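PDB 4QOM: catalase, which breaks down hydrogen peroxide to water and molecular oxygen as a haem-containing enzyme. Local coordinates for the interface of chains A and B. Sequence-based numbering; all coordinates share one arbitrary frame. Chains: chain A/B, Catalase.

The interface of chains A and B. Residues chain A 350-351, 368-371; chain B 12, 45, 48.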
loop_
_atom_site.group_PDB
_atom_site.type_symbol
_atom_site.label_atom_id
_atom_site.label_comp_id
_atom_site.label_asym_id
_atom_site.label_seq_id
_atom_site.Cartn_x
_atom_site.Cartn_y
_atom_site.Cartn_z
ATOM N N ALA A 350 -1.063 -0.410 9.066
ATOM C CA ALA A 350 -1.541 0.368 10.204
ATOM C C ALA A 350 -1.837 -0.495 11.428
ATOM O O ALA A 350 -1.647 -0.063 12.537
ATOM C CB ALA A 350 -2.799 1.137 9.825
ATOM N N ASN A 351 -2.358 -1.704 11.188
ATOM C CA ASN A 351 -2.763 -2.653 12.237
ATOM C C ASN A 351 -1.709 -3.690 12.619
ATOM O O ASN A 351 -2.035 -4.776 13.062
ATOM C CB ASN A 351 -4.123 -3.271 11.840
ATOM C CG ASN A 351 -5.257 -2.276 12.035
ATOM O OD1 ASN A 351 -5.296 -1.571 13.018
ATOM N ND2 ASN A 351 -6.109 -2.132 11.016
ATOM N N GLN A 368 -9.239 3.478 19.168
ATOM C CA GLN A 368 -8.756 3.394 17.782
ATOM C C GLN A 368 -9.667 2.500 16.990
ATOM O O GLN A 368 -10.354 1.655 17.537
ATOM C CB GLN A 368 -7.356 2.853 17.726
ATOM C CG GLN A 368 -6.362 3.754 18.478
ATOM C CD GLN A 368 -4.930 3.242 18.424
ATOM O OE1 GLN A 368 -4.538 2.494 17.539
ATOM N NE2 GLN A 368 -4.175 3.513 19.532
ATOM N N GLN A 369 -9.680 2.730 15.704
ATOM C CA GLN A 369 -10.571 1.948 14.829
ATOM C C GLN A 369 -10.027 1.863 13.436
ATOM O O GLN A 369 -9.259 2.716 12.947
ATOM C CB GLN A 369 -11.999 2.484 14.782
ATOM C CG GLN A 369 -12.104 3.779 14.030
ATOM C CD GLN A 369 -13.444 4.386 14.075
ATOM O OE1 GLN A 369 -14.385 3.889 14.784
ATOM N NE2 GLN A 369 -13.610 5.392 13.260
ATOM N N ASP A 370 -10.516 0.824 12.738
ATOM C CA ASP A 370 -10.491 0.742 11.268
ATOM C C ASP A 370 -9.031 0.535 10.813
ATOM O O ASP A 370 -8.227 -0.084 11.540
ATOM C CB ASP A 370 -11.146 1.936 10.546
ATOM C CG ASP A 370 -12.622 2.192 10.962
ATOM O OD1 ASP A 370 -13.196 1.334 11.722
ATOM O OD2 ASP A 370 -13.151 3.264 10.524
ATOM N N GLY A 371 -8.708 1.002 9.626
ATOM C CA GLY A 371 -7.408 0.758 8.973
ATOM C C GLY A 371 -7.382 -0.550 8.181
ATOM O O GLY A 371 -8.213 -1.426 8.393
ATOM N N ASN B 12 -1.729 0.332 22.225
ATOM C CA ASN B 12 -1.751 -0.932 21.532
ATOM C C ASN B 12 -0.693 -1.916 21.999
ATOM O O ASN B 12 -0.771 -3.101 21.700
ATOM C CB ASN B 12 -1.616 -0.733 20.027
ATOM C CG ASN B 12 -2.786 0.056 19.449
ATOM O OD1 ASN B 12 -3.917 -0.016 19.973
ATOM N ND2 ASN B 12 -2.537 0.763 18.343
ATOM N N HIS B 45 -2.609 6.144 14.145
ATOM C CA HIS B 45 -3.654 5.197 13.688
ATOM C C HIS B 45 -4.855 5.923 13.138
ATOM O O HIS B 45 -5.430 5.504 12.118
ATOM C CB HIS B 45 -4.093 4.256 14.840
ATOM C CG HIS B 45 -4.809 3.037 14.361
ATOM N ND1 HIS B 45 -6.138 3.023 14.013
ATOM C CD2 HIS B 45 -4.334 1.810 14.075
ATOM C CE1 HIS B 45 -6.457 1.821 13.547
ATOM N NE2 HIS B 45 -5.386 1.054 13.633
ATOM N N ARG B 48 -4.564 6.726 9.578
ATOM C CA ARG B 48 -4.575 5.611 8.688
ATOM C C ARG B 48 -5.926 4.840 8.665
ATOM O O ARG B 48 -5.953 3.673 8.217
ATOM C CB ARG B 48 -3.464 4.637 9.075
ATOM C CG ARG B 48 -2.113 5.168 8.626
ATOM C CD ARG B 48 -0.951 4.428 9.236
ATOM N NE ARG B 48 0.281 5.056 8.710
ATOM C CZ ARG B 48 0.781 6.190 9.223
ATOM N NH1 ARG B 48 0.245 6.789 10.277
ATOM N NH2 ARG B 48 1.786 6.789 8.597
HETATM O O HOH W 1 -7.928 5.133 14.874
#
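CG of B:His45 lies anti to the backbone N (chi1 -162°), which points the imidazole into chain A. A:Asn351 turns to meet it with CG beside the backbone N (chi1 -74°). The two side chains cross at about a right angle. The ring N-H at NE2 of B:His45 bonds to the amide oxygen OD1 of A:Asn351 at 2.7 Å. This bond is almost straight at the hydrogen (179°). OD1 lies in the ring plane, while the donor is tilted from the carbonyl plane of the amide. The amide nitrogen ND2 of A:Asn351 donates to the backbone O of A:Asp370 at 3.0 Å. That bond within chain A likely sets the amide flip and leaves OD1 turned to the ring. At the other ring nitrogen, ND1 of B:His45 is 2.9 Å from water 1, which links it to the backbone N of A:Gln369. The imidazole is thus held at both nitrogens. The side chain of A:Gln368, extended beyond CG, comes obliquely over the ring face with OE1 3.2 Å from CG of B:His45. Its OE1 accepts a bond from ND2 of B:Asn12 at 2.8 Å, with the two amide planes strongly turned. Next to the polar cluster, CB of A:Ala350 packs on CB of B:Arg48 at 3.6 Å. The patch joins chain A loops, one just after helix 331-348, to the end of helix 37-46 and the N-terminal arm of chain B. It recurs across the two-fold axis, within the tetramer typical of catalases.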